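Local coordinates for protein pectate lyase 1 (Juniperus ashei, PDB 1PXZ) that cleaves pectate by calcium-dependent beta-elimination, though with low activity, and is the major allergen of mountain cedar pollen, at residues 211-217 and 234-239; 21-25 and 161-165; 26-30 and 321-327. Numbering follows the deposited sequence.

Contact 1: residues 211-217 and 234-239; sequences KSMKVTV and RYGLVH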
ATOM      1  N   LYS A 211      -1.852  -7.867 -16.483  1.00 20.62           N
ATOM      2  CA  LYS A 211      -3.265  -7.710 -16.830  1.00 21.39           C
ATOM      3  C   LYS A 211      -4.205  -8.348 -15.809  1.00 22.66           C
ATOM      4  O   LYS A 211      -5.362  -7.915 -15.720  1.00 21.75           O
ATOM      5  CB  LYS A 211      -3.567  -8.269 -18.232  1.00 26.53           C
ATOM      6  CG  LYS A 211      -3.107  -7.285 -19.311  1.00 41.67           C
ATOM      7  CD  LYS A 211      -3.424  -7.781 -20.711  1.00 53.28           C
ATOM      8  CE  LYS A 211      -2.331  -7.397 -21.694  1.00 57.80           C
ATOM      9  NZ  LYS A 211      -2.897  -6.869 -22.969  1.00 68.29           N
ATOM     10  N   SER A 212      -3.762  -9.323 -15.026  1.00 19.33           N
ATOM     11  CA  SER A 212      -4.589  -9.948 -14.000  1.00 22.57           C
ATOM     12  C   SER A 212      -4.487  -9.253 -12.646  1.00 17.47           C
ATOM     13  O   SER A 212      -5.136  -9.686 -11.695  1.00 19.97           O
ATOM     14  CB  SER A 212      -4.197 -11.426 -13.804  1.00 23.40           C
ATOM     15  OG  SER A 212      -2.786 -11.511 -13.646  1.00 40.82           O
ATOM     16  N   MET A 213      -3.674  -8.204 -12.546  1.00 13.05           N
ATOM     17  CA  MET A 213      -3.546  -7.547 -11.239  1.00 12.37           C
ATOM     18  C   MET A 213      -4.832  -6.851 -10.833  1.00 16.83           C
ATOM     19  O   MET A 213      -5.396  -6.105 -11.642  1.00 15.31           O
ATOM     20  CB  MET A 213      -2.396  -6.549 -11.300  1.00 15.67           C
ATOM     21  CG  MET A 213      -2.234  -5.659 -10.077  1.00 16.51           C
ATOM     22  SD  MET A 213      -0.875  -4.491 -10.358  1.00 18.45           S
ATOM     23  CE  MET A 213      -1.550  -3.513 -11.706  1.00 24.74           C
ATOM     24  N   LYS A 214      -5.288  -7.082  -9.608  1.00 10.84           N
ATOM     25  CA  LYS A 214      -6.443  -6.384  -9.058  1.00  4.29           C
ATOM     26  C   LYS A 214      -6.069  -5.752  -7.720  1.00 10.82           C
ATOM     27  O   LYS A 214      -5.603  -6.502  -6.855  1.00 10.16           O
ATOM     28  CB  LYS A 214      -7.627  -7.332  -8.881  1.00 11.40           C
ATOM     29  CG  LYS A 214      -8.045  -7.989 -10.211  1.00 15.77           C
ATOM     30  CD  LYS A 214      -9.217  -8.941  -9.929  1.00 19.08           C
ATOM     31  CE  LYS A 214     -10.022  -9.211 -11.191  1.00 28.80           C
ATOM     32  NZ  LYS A 214      -9.163  -9.792 -12.262  1.00 44.07           N
ATOM     33  N   VAL A 215      -6.242  -4.442  -7.613  1.00  6.54           N
ATOM     34  CA  VAL A 215      -5.818  -3.725  -6.404  1.00  8.92           C
ATOM     35  C   VAL A 215      -6.865  -2.723  -5.932  1.00  8.20           C
ATOM     36  O   VAL A 215      -7.437  -2.026  -6.778  1.00  8.04           O
ATOM     37  CB  VAL A 215      -4.508  -2.947  -6.630  1.00 10.24           C
ATOM     38  CG1 VAL A 215      -4.168  -2.149  -5.369  1.00  7.17           C
ATOM     39  CG2 VAL A 215      -3.376  -3.903  -6.990  1.00  9.56           C
ATOM     40  N   THR A 216      -7.089  -2.647  -4.621  1.00  6.71           N
ATOM     41  CA  THR A 216      -8.044  -1.700  -4.042  1.00  7.64           C
ATOM     42  C   THR A 216      -7.241  -0.624  -3.303  1.00  7.02           C
ATOM     43  O   THR A 216      -6.415  -1.017  -2.475  1.00  6.58           O
ATOM     44  CB  THR A 216      -9.035  -2.357  -3.062  1.00  9.35           C
ATOM     45  OG1 THR A 216      -9.813  -3.351  -3.746  1.00  8.30           O
ATOM     46  CG2 THR A 216     -10.037  -1.354  -2.496  1.00 10.35           C
ATOM     47  N   VAL A 217      -7.495   0.631  -3.654  1.00  4.46           N
ATOM     48  CA  VAL A 217      -6.827   1.734  -2.925  1.00  8.39           C
ATOM     49  C   VAL A 217      -7.915   2.524  -2.224  1.00  6.03           C
ATOM     50  O   VAL A 217      -8.627   3.247  -2.955  1.00  7.74           O
ATOM     51  CB  VAL A 217      -6.010   2.612  -3.880  1.00  9.54           C
ATOM     52  CG1 VAL A 217      -5.401   3.808  -3.136  1.00  7.88           C
ATOM     53  CG2 VAL A 217      -4.928   1.789  -4.554  1.00  8.09           C
ATOM     54  N   ARG A 234      -0.390   0.240 -14.465  1.00 10.12           N
ATOM     55  CA  ARG A 234      -0.220  -0.346 -15.788  1.00 10.99           C
ATOM     56  C   ARG A 234      -0.986  -1.668 -15.919  1.00 14.27           C
ATOM     57  O   ARG A 234      -0.951  -2.439 -14.958  1.00 11.95           O
ATOM     58  CB  ARG A 234       1.224  -0.706 -16.093  1.00 17.17           C
ATOM     59  CG  ARG A 234       2.236   0.396 -16.245  1.00 27.35           C
ATOM     60  CD  ARG A 234       3.572  -0.194 -16.719  1.00 27.56           C
ATOM     61  NE  ARG A 234       4.508   0.882 -17.010  1.00 30.47           N
ATOM     62  CZ  ARG A 234       5.264   1.527 -16.136  1.00 32.81           C
ATOM     63  NH1 ARG A 234       5.241   1.235 -14.846  1.00 27.16           N
ATOM     64  NH2 ARG A 234       6.070   2.493 -16.565  1.00 30.49           N
ATOM     65  N   TYR A 235      -1.608  -1.927 -17.060  1.00 12.71           N
ATOM     66  CA  TYR A 235      -2.207  -3.211 -17.406  1.00  9.78           C
ATOM     67  C   TYR A 235      -3.375  -3.684 -16.573  1.00 20.14           C
ATOM     68  O   TYR A 235      -4.390  -4.153 -17.110  1.00 19.98           O
ATOM     69  CB  TYR A 235      -1.114  -4.307 -17.282  1.00 14.51           C
ATOM     70  CG  TYR A 235      -0.178  -4.232 -18.469  1.00 19.68           C
ATOM     71  CD1 TYR A 235      -0.731  -4.389 -19.736  1.00 29.61           C
ATOM     72  CD2 TYR A 235       1.180  -4.002 -18.357  1.00 23.25           C
ATOM     73  CE1 TYR A 235       0.053  -4.327 -20.867  1.00 31.38           C
ATOM     74  CE2 TYR A 235       1.980  -3.939 -19.496  1.00 28.63           C
ATOM     75  CZ  TYR A 235       1.407  -4.102 -20.741  1.00 29.27           C
ATOM     76  OH  TYR A 235       2.156  -4.051 -21.895  1.00 32.29           O
ATOM     77  N   GLY A 236      -3.333  -3.667 -15.241  1.00 14.98           N
ATOM     78  CA  GLY A 236      -4.417  -4.323 -14.512  1.00 10.66           C
ATOM     79  C   GLY A 236      -5.576  -3.433 -14.137  1.00 14.64           C
ATOM     80  O   GLY A 236      -5.942  -2.480 -14.822  1.00 14.22           O
ATOM     81  N   LEU A 237      -6.188  -3.715 -12.995  1.00  7.22           N
ATOM     82  CA  LEU A 237      -7.391  -3.024 -12.545  1.00  7.29           C
ATOM     83  C   LEU A 237      -7.166  -2.399 -11.184  1.00 13.34           C
ATOM     84  O   LEU A 237      -6.713  -3.118 -10.280  1.00 11.43           O
ATOM     85  CB  LEU A 237      -8.519  -4.059 -12.433  1.00 13.85           C
ATOM     86  CG  LEU A 237      -9.832  -3.732 -11.744  1.00 18.97           C
ATOM     87  CD1 LEU A 237     -10.545  -2.602 -12.464  1.00 23.01           C
ATOM     88  CD2 LEU A 237     -10.725  -4.969 -11.704  1.00 22.47           C
ATOM     89  N   VAL A 238      -7.474  -1.112 -11.041  1.00 10.44           N
ATOM     90  CA  VAL A 238      -7.342  -0.514  -9.714  1.00  8.05           C
ATOM     91  C   VAL A 238      -8.634   0.213  -9.346  1.00  7.87           C
ATOM     92  O   VAL A 238      -9.061   1.071 -10.120  1.00 10.89           O
ATOM     93  CB  VAL A 238      -6.196   0.508  -9.606  1.00 14.60           C
ATOM     94  CG1 VAL A 238      -5.988   0.837  -8.124  1.00  4.46           C
ATOM     95  CG2 VAL A 238      -4.917   0.007 -10.232  1.00 24.18           C
ATOM     96  N   HIS A 239      -9.200  -0.119  -8.204  1.00  6.57           N
ATOM     97  CA  HIS A 239     -10.343   0.593  -7.653  1.00 12.19           C
ATOM     98  C   HIS A 239      -9.850   1.644  -6.654  1.00 10.56           C
ATOM     99  O   HIS A 239      -9.298   1.282  -5.613  1.00  9.33           O
ATOM    100  CB  HIS A 239     -11.325  -0.387  -7.006  1.00  7.40           C
ATOM    101  CG  HIS A 239     -12.593   0.219  -6.508  1.00  8.68           C
ATOM    102  ND1 HIS A 239     -13.255  -0.214  -5.390  1.00  8.01           N
ATOM    103  CD2 HIS A 239     -13.306   1.266  -7.023  1.00  7.10           C
ATOM    104  CE1 HIS A 239     -14.339   0.526  -5.201  1.00 12.69           C
ATOM    105  NE2 HIS A 239     -14.397   1.429  -6.183  1.00  8.73           N
TER
HETATM  106  O   HOH W   1      -6.746  -5.620 -17.241  1.00 45.18           O
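Four backbone hydrogen bonds zip these segments together as strands of successive rungs of the parallel beta-helix, the fold of pectate lyases. Leu237 N donates to Met213 O (2.9 Å), Val215 N to Leu237 O (3.0 Å), His239 N to Val215 O (3.0 Å) and Val217 N to His239 O (2.7 Å): the alternation of a parallel ladder, with Lys214, Val215 and Thr216 bridged to Leu237, Val238 and His239. The axes of strands 214-217 and 237-239 approach to 4.8 Å, with their directions 19° apart. A water lies within hydrogen-bonding reach of both Lys211 O (3.1 Å) and Tyr235 O (2.8 Å).

Val215 and Val238, the one like pair, point to one face, where they meet Leu201 of another sheet in the helix interior; Val217 CG2 reaches Val238 CG1 at 3.8 Å. Lys214, Thr216, Leu237 and His239 occupy the other face, and there Thr216 OG1 and His239 ND1 both hydrogen-bond Tyr321. Residues 230-237 form an IgE-binding region, so this rung carries part of an epitope. Where the chain enters the strand, Gly236 lies so close to Met213 that a CB would clash with its carbonyl; instead Gly236 CA approaches Met213 O at 3.5 Å in a CA-H...O contact.

Contact 2: residues 21-25 and 161-165; sequences LADCA and AWIDH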
ATOM      1  N   LEU A  21      -8.559  -7.493  13.879  1.00  9.67           N
ATOM      2  CA  LEU A  21      -8.197  -6.731  12.676  1.00 10.76           C
ATOM      3  C   LEU A  21      -8.255  -7.570  11.415  1.00  9.76           C
ATOM      4  O   LEU A  21      -8.724  -7.137  10.359  1.00 12.68           O
ATOM      5  CB  LEU A  21      -6.781  -6.154  12.865  1.00 11.56           C
ATOM      6  CG  LEU A  21      -6.225  -5.359  11.681  1.00 11.35           C
ATOM      7  CD1 LEU A  21      -6.980  -4.051  11.502  1.00  8.99           C
ATOM      8  CD2 LEU A  21      -4.731  -5.125  11.852  1.00  7.72           C
ATOM      9  N   ALA A  22      -7.794  -8.817  11.496  1.00  8.17           N
ATOM     10  CA  ALA A  22      -7.680  -9.620  10.288  1.00 10.63           C
ATOM     11  C   ALA A  22      -9.047 -10.017   9.721  1.00 14.52           C
ATOM     12  O   ALA A  22      -9.116 -10.466   8.580  1.00 22.28           O
ATOM     13  CB  ALA A  22      -6.840 -10.868  10.542  1.00 12.89           C
ATOM     14  N   ASP A  23     -10.120  -9.848  10.472  1.00 11.53           N
ATOM     15  CA  ASP A  23     -11.445 -10.177   9.945  1.00 18.59           C
ATOM     16  C   ASP A  23     -12.048  -9.024   9.160  1.00 21.54           C
ATOM     17  O   ASP A  23     -13.192  -9.111   8.706  1.00 18.40           O
ATOM     18  CB  ASP A  23     -12.428 -10.506  11.077  1.00 20.24           C
ATOM     19  CG  ASP A  23     -11.996 -11.693  11.916  1.00 24.21           C
ATOM     20  OD1 ASP A  23     -11.261 -12.545  11.386  1.00 22.04           O
ATOM     21  OD2 ASP A  23     -12.382 -11.766  13.102  1.00 23.96           O
ATOM     22  N   CYS A  24     -11.338  -7.914   8.997  1.00 11.09           N
ATOM     23  CA  CYS A  24     -12.014  -6.679   8.599  1.00 12.95           C
ATOM     24  C   CYS A  24     -11.537  -6.096   7.287  1.00 14.32           C
ATOM     25  O   CYS A  24     -11.952  -4.974   6.938  1.00 14.84           O
ATOM     26  CB  CYS A  24     -11.809  -5.657   9.733  1.00 19.84           C
ATOM     27  SG  CYS A  24     -12.585  -6.211  11.290  1.00 18.53           S
ATOM     28  N   ALA A  25     -10.702  -6.812   6.554  1.00  9.48           N
ATOM     29  CA  ALA A  25     -10.245  -6.282   5.267  1.00 10.50           C
ATOM     30  C   ALA A  25     -11.389  -6.281   4.245  1.00 17.62           C
ATOM     31  O   ALA A  25     -12.228  -7.185   4.282  1.00 18.08           O
ATOM     32  CB  ALA A  25      -9.067  -7.098   4.748  1.00 11.69           C
ATOM     33  N   ALA A 161      -2.528  -9.490   0.085  1.00  7.11           N
ATOM     34  CA  ALA A 161      -1.758  -8.680   1.029  1.00 10.47           C
ATOM     35  C   ALA A 161      -2.542  -7.422   1.373  1.00 11.74           C
ATOM     36  O   ALA A 161      -3.354  -6.967   0.556  1.00 11.21           O
ATOM     37  CB  ALA A 161      -0.391  -8.332   0.454  1.00 13.06           C
ATOM     38  N   TRP A 162      -2.314  -6.889   2.565  1.00  5.57           N
ATOM     39  CA  TRP A 162      -3.106  -5.761   3.053  1.00  5.82           C
ATOM     40  C   TRP A 162      -2.139  -4.770   3.706  1.00  7.17           C
ATOM     41  O   TRP A 162      -1.489  -5.148   4.678  1.00  8.05           O
ATOM     42  CB  TRP A 162      -4.152  -6.261   4.029  1.00  7.06           C
ATOM     43  CG  TRP A 162      -5.139  -5.272   4.553  1.00  3.96           C
ATOM     44  CD1 TRP A 162      -5.491  -4.057   4.004  1.00  6.08           C
ATOM     45  CD2 TRP A 162      -5.915  -5.421   5.742  1.00  7.71           C
ATOM     46  NE1 TRP A 162      -6.444  -3.457   4.809  1.00  8.99           N
ATOM     47  CE2 TRP A 162      -6.716  -4.275   5.880  1.00 10.52           C
ATOM     48  CE3 TRP A 162      -5.985  -6.442   6.710  1.00  7.68           C
ATOM     49  CZ2 TRP A 162      -7.593  -4.113   6.951  1.00  8.87           C
ATOM     50  CZ3 TRP A 162      -6.865  -6.267   7.773  1.00  7.10           C
ATOM     51  CH2 TRP A 162      -7.653  -5.124   7.891  1.00  7.27           C
ATOM     52  N   ILE A 163      -2.083  -3.580   3.137  1.00  4.33           N
ATOM     53  CA  ILE A 163      -1.233  -2.513   3.702  1.00  6.01           C
ATOM     54  C   ILE A 163      -2.153  -1.469   4.316  1.00  9.14           C
ATOM     55  O   ILE A 163      -2.831  -0.773   3.551  1.00  8.02           O
ATOM     56  CB  ILE A 163      -0.340  -1.973   2.589  1.00 10.27           C
ATOM     57  CG1 ILE A 163       0.555  -3.088   1.992  1.00 14.44           C
ATOM     58  CG2 ILE A 163       0.503  -0.779   3.024  1.00  8.19           C
ATOM     59  CD1 ILE A 163       1.142  -2.577   0.686  1.00 14.64           C
ATOM     60  N   ASP A 164      -2.195  -1.366   5.646  1.00  6.27           N
ATOM     61  CA  ASP A 164      -3.260  -0.634   6.319  1.00  7.55           C
ATOM     62  C   ASP A 164      -2.775   0.251   7.457  1.00 10.46           C
ATOM     63  O   ASP A 164      -2.002  -0.217   8.304  1.00  7.72           O
ATOM     64  CB  ASP A 164      -4.253  -1.663   6.893  1.00  7.50           C
ATOM     65  CG  ASP A 164      -5.482  -1.068   7.527  1.00 15.28           C
ATOM     66  OD1 ASP A 164      -6.332  -0.444   6.845  1.00 10.47           O
ATOM     67  OD2 ASP A 164      -5.599  -1.228   8.757  1.00 11.19           O
ATOM     68  N   HIS A 165      -3.261   1.496   7.480  1.00  6.44           N
ATOM     69  CA  HIS A 165      -2.949   2.420   8.560  1.00  6.95           C
ATOM     70  C   HIS A 165      -1.452   2.615   8.764  1.00  8.59           C
ATOM     71  O   HIS A 165      -1.024   2.766   9.918  1.00  9.59           O
ATOM     72  CB  HIS A 165      -3.595   1.912   9.862  1.00  5.00           C
ATOM     73  CG  HIS A 165      -5.017   2.385  10.063  1.00  8.61           C
ATOM     74  ND1 HIS A 165      -5.345   3.699  10.275  1.00  5.39           N
ATOM     75  CD2 HIS A 165      -6.194   1.719  10.078  1.00  7.66           C
ATOM     76  CE1 HIS A 165      -6.659   3.831  10.422  1.00  9.97           C
ATOM     77  NE2 HIS A 165      -7.213   2.628  10.304  1.00 10.55           N
TER
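Strand 161-164 belongs to one rung of the parallel beta-helix, and Trp162 is the residue through which it chiefly meets the N-terminal loop 21-25. Its indole projects from the sheet and takes Ala25 on one face: the methyl CB sits 3.6 Å from the centroid of the six-membered ring, 7° off the normal, a well-centred CH-pi contact. Leu21 and Ala22 lie further along the ring, with Leu21 O 3.3 Å from Trp162 CZ3 at the edge and Leu21 CD1 3.8 Å from Trp162 CH2. The indole NE1 is hydrogen-bonded to Ser188 on the next rung. Two residues on, Asp164 points the same way, but its carboxylate is held by Ser188, Asn189 and His119; towards the loop it has just a loose approach, OD2 to Leu21 CD1 at 4.2 Å.

Cys24, disulfide-bonded to Cys7, ties the loop covalently to the N-terminal helix. Between the two segments themselves the contact is largely apolar and buried: Ala25 on the ring face, Leu21 against its outer end and the Leu21 carbonyl at the edge, without hydrogen bonds.

Contact 3: residues 26-30 and 321-327; sequences VGFGS and YNSNEAF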
ATOM      1  N   VAL A  26     -11.399  -5.292   3.369  1.00 10.06           N
ATOM      2  CA  VAL A  26     -12.362  -5.142   2.282  1.00  9.99           C
ATOM      3  C   VAL A  26     -11.588  -5.005   0.967  1.00 11.78           C
ATOM      4  O   VAL A  26     -10.367  -4.808   0.967  1.00 12.04           O
ATOM      5  CB  VAL A  26     -13.348  -3.969   2.428  1.00 15.03           C
ATOM      6  CG1 VAL A  26     -14.117  -4.097   3.750  1.00 14.83           C
ATOM      7  CG2 VAL A  26     -12.676  -2.609   2.364  1.00 12.54           C
ATOM      8  N   GLY A  27     -12.294  -5.132  -0.168  1.00  8.89           N
ATOM      9  CA  GLY A  27     -11.581  -4.953  -1.426  1.00  7.57           C
ATOM     10  C   GLY A  27     -10.874  -6.223  -1.847  1.00  7.54           C
ATOM     11  O   GLY A  27     -11.132  -7.282  -1.276  1.00 10.17           O
ATOM     12  N   PHE A  28      -9.994  -6.086  -2.819  1.00  6.20           N
ATOM     13  CA  PHE A  28      -9.370  -7.260  -3.379  1.00 10.34           C
ATOM     14  C   PHE A  28      -8.441  -7.971  -2.402  1.00 15.34           C
ATOM     15  O   PHE A  28      -8.168  -9.156  -2.605  1.00 10.10           O
ATOM     16  CB  PHE A  28      -8.606  -6.874  -4.649  1.00 11.99           C
ATOM     17  CG  PHE A  28      -9.518  -6.487  -5.814  1.00  8.61           C
ATOM     18  CD1 PHE A  28     -10.454  -7.380  -6.284  1.00  9.82           C
ATOM     19  CD2 PHE A  28      -9.404  -5.235  -6.385  1.00 12.11           C
ATOM     20  CE1 PHE A  28     -11.301  -7.048  -7.334  1.00 10.21           C
ATOM     21  CE2 PHE A  28     -10.249  -4.896  -7.439  1.00 12.57           C
ATOM     22  CZ  PHE A  28     -11.177  -5.793  -7.902  1.00  7.42           C
ATOM     23  N   GLY A  29      -7.949  -7.285  -1.361  1.00  9.81           N
ATOM     24  CA  GLY A  29      -7.117  -8.052  -0.426  1.00  9.37           C
ATOM     25  C   GLY A  29      -7.933  -8.571   0.737  1.00 10.67           C
ATOM     26  O   GLY A  29      -7.379  -8.854   1.812  1.00  9.44           O
ATOM     27  N   SER A  30      -9.253  -8.729   0.586  1.00  7.33           N
ATOM     28  CA  SER A  30     -10.064  -9.101   1.736  1.00  8.83           C
ATOM     29  C   SER A  30      -9.770 -10.494   2.292  1.00 11.73           C
ATOM     30  O   SER A  30     -10.133 -10.736   3.455  1.00 14.67           O
ATOM     31  CB  SER A  30     -11.579  -9.063   1.406  1.00  9.83           C
ATOM     32  OG  SER A  30     -11.841 -10.178   0.560  1.00 14.75           O
ATOM     33  N   TYR A 321     -16.401  -6.703  -7.361  1.00 10.03           N
ATOM     34  CA  TYR A 321     -16.200  -7.408  -6.107  1.00  7.94           C
ATOM     35  C   TYR A 321     -17.207  -8.534  -5.867  1.00 12.48           C
ATOM     36  O   TYR A 321     -18.377  -8.349  -6.200  1.00 16.64           O
ATOM     37  CB  TYR A 321     -16.372  -6.449  -4.929  1.00  9.16           C
ATOM     38  CG  TYR A 321     -15.293  -5.395  -4.799  1.00  8.55           C
ATOM     39  CD1 TYR A 321     -13.952  -5.738  -4.949  1.00 13.05           C
ATOM     40  CD2 TYR A 321     -15.620  -4.073  -4.529  1.00 11.51           C
ATOM     41  CE1 TYR A 321     -12.950  -4.778  -4.834  1.00 12.02           C
ATOM     42  CE2 TYR A 321     -14.625  -3.112  -4.411  1.00  8.41           C
ATOM     43  CZ  TYR A 321     -13.299  -3.471  -4.563  1.00  9.26           C
ATOM     44  OH  TYR A 321     -12.289  -2.518  -4.449  1.00  8.79           O
ATOM     45  N   ASN A 322     -16.807  -9.634  -5.260  1.00 13.27           N
ATOM     46  CA  ASN A 322     -17.736 -10.654  -4.775  1.00 11.68           C
ATOM     47  C   ASN A 322     -18.211 -10.296  -3.378  1.00 12.19           C
ATOM     48  O   ASN A 322     -17.868  -9.267  -2.796  1.00 13.45           O
ATOM     49  CB  ASN A 322     -17.092 -12.040  -4.815  1.00 12.23           C
ATOM     50  CG  ASN A 322     -15.963 -12.252  -3.837  1.00 10.14           C
ATOM     51  OD1 ASN A 322     -15.974 -11.797  -2.700  1.00 14.83           O
ATOM     52  ND2 ASN A 322     -14.915 -12.969  -4.238  1.00 23.93           N
ATOM     53  N   SER A 323     -19.007 -11.163  -2.750  1.00 12.10           N
ATOM     54  CA  SER A 323     -19.609 -10.822  -1.476  1.00 12.57           C
ATOM     55  C   SER A 323     -18.564 -10.717  -0.362  1.00 14.44           C
ATOM     56  O   SER A 323     -18.814 -10.058   0.647  1.00 15.51           O
ATOM     57  CB  SER A 323     -20.651 -11.879  -1.050  1.00 18.92           C
ATOM     58  OG  SER A 323     -21.787 -11.886  -1.887  1.00 14.59           O
ATOM     59  N   ASN A 324     -17.431 -11.388  -0.558  1.00 11.64           N
ATOM     60  CA  ASN A 324     -16.414 -11.315   0.506  1.00 11.64           C
ATOM     61  C   ASN A 324     -15.582 -10.039   0.407  1.00 15.38           C
ATOM     62  O   ASN A 324     -14.844  -9.726   1.348  1.00 14.93           O
ATOM     63  CB  ASN A 324     -15.501 -12.536   0.455  1.00 14.80           C
ATOM     64  CG  ASN A 324     -16.211 -13.848   0.802  1.00 12.96           C
ATOM     65  OD1 ASN A 324     -16.031 -14.788   0.043  1.00 24.34           O
ATOM     66  ND2 ASN A 324     -16.938 -13.858   1.902  1.00 19.95           N
ATOM     67  N   GLU A 325     -15.691  -9.300  -0.690  1.00 14.47           N
ATOM     68  CA  GLU A 325     -14.853  -8.148  -1.001  1.00  8.38           C
ATOM     69  C   GLU A 325     -15.593  -6.813  -0.967  1.00 14.99           C
ATOM     70  O   GLU A 325     -14.967  -5.785  -0.693  1.00 13.22           O
ATOM     71  CB  GLU A 325     -14.225  -8.285  -2.397  1.00 10.46           C
ATOM     72  CG  GLU A 325     -13.269  -9.442  -2.602  1.00  9.14           C
ATOM     73  CD  GLU A 325     -13.072  -9.848  -4.040  1.00 17.22           C
ATOM     74  OE1 GLU A 325     -13.908  -9.579  -4.944  1.00 14.82           O
ATOM     75  OE2 GLU A 325     -12.023 -10.483  -4.312  1.00 24.78           O
ATOM     76  N   ALA A 326     -16.885  -6.817  -1.284  1.00 10.34           N
ATOM     77  CA  ALA A 326     -17.650  -5.609  -1.538  1.00 12.62           C
ATOM     78  C   ALA A 326     -17.719  -4.724  -0.311  1.00 13.76           C
ATOM     79  O   ALA A 326     -17.773  -5.225   0.813  1.00 17.05           O
ATOM     80  CB  ALA A 326     -19.083  -5.968  -1.972  1.00  9.00           C
ATOM     81  N   PHE A 327     -17.746  -3.403  -0.515  1.00 10.16           N
ATOM     82  CA  PHE A 327     -17.969  -2.508   0.600  1.00  9.59           C
ATOM     83  C   PHE A 327     -18.578  -1.197   0.107  1.00 12.58           C
ATOM     84  O   PHE A 327     -18.468  -0.866  -1.075  1.00 12.74           O
ATOM     85  CB  PHE A 327     -16.644  -2.211   1.299  1.00 10.11           C
ATOM     86  CG  PHE A 327     -15.631  -1.514   0.401  1.00  8.51           C
ATOM     87  CD1 PHE A 327     -14.900  -2.234  -0.523  1.00 10.73           C
ATOM     88  CD2 PHE A 327     -15.437  -0.150   0.509  1.00  8.44           C
ATOM     89  CE1 PHE A 327     -13.960  -1.612  -1.333  1.00 13.84           C
ATOM     90  CE2 PHE A 327     -14.490   0.488  -0.285  1.00  7.29           C
ATOM     91  CZ  PHE A 327     -13.749  -0.252  -1.191  1.00 11.79           C
TER
HETATM   92  O   HOH W   2      -9.554 -11.192  -3.903  1.00 35.34           O
HETATM   93  O   HOH W   3     -11.227 -11.718  -1.281  1.00 29.98           O
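Neither segment is regular helix or strand; both belong to the terminal arms that lie over the outside of the parallel beta-helix. They come closest at Gly27 and Glu325, whose CA atoms are 4.6 Å apart, and there Gly27 N donates to Glu325 O (2.8 Å, 162°). Gly27 has phi/psi of 83/-167°, a conformation in which a CB would be jammed against the carbonyl of Val26. Residues 26-30 then turn back, Ser30 N bonding Gly27 O at 3.0 Å. Across from them, 322-326 curl tightly: Asn322 OD1 accepts from Asn324 N (2.6 Å) in an Asx turn, and Asn322 O takes both Glu325 N and Ala326 N, each at 3.0 Å.

Two aromatic contacts frame the glycine. Tyr321 presents its edge to the face of Phe28, centroids 4.8 Å apart and planes at 58°, while Val26 CG2 rests over the Phe327 ring, 3.8 Å from its centroid. The Tyr321 hydroxyl is hydrogen-bonded to Thr216 and His239 on the helix surface. Glu325 works on both segments: OE1 accepts from Asn322 N (2.9 Å), fixing the curl, and a water donates to both OE2 (2.6 Å) and Phe28 O (2.8 Å). A second water lies 2.5 Å from Ser30 OG and reaches Glu325 OE2 weakly.

One direct backbone bond, aromatic packing and ordered water thus dock the two arms on each other, while Tyr321 from one arm and the backbone of 26-30 from the other, through Thr216 and Thr186, fasten the junction to the strands beneath.

From the N terminus, the chain lays down 21-25 and runs straight on into 26-30, so the first halves of contacts 2 and 3 adjoin, with Ala25 O 3.5 Å from Ser30 CB. Contact 2 closes first, when strand 161-164 comes under the N-terminal arm. Contact 1 follows in series, joining strands 214-218 and 237-241 of the same sheet. Contact 3 closes last, bringing the C-terminal arm back to the N-terminal one; its long loop crosses that of contact 2 and encloses contact 1. Contact 2 sets the N-terminal arm on strand 161-164, and Tyr321 brings the C-terminal arm to strands 214-218 and 237-241, so both arms rest on the same sheet.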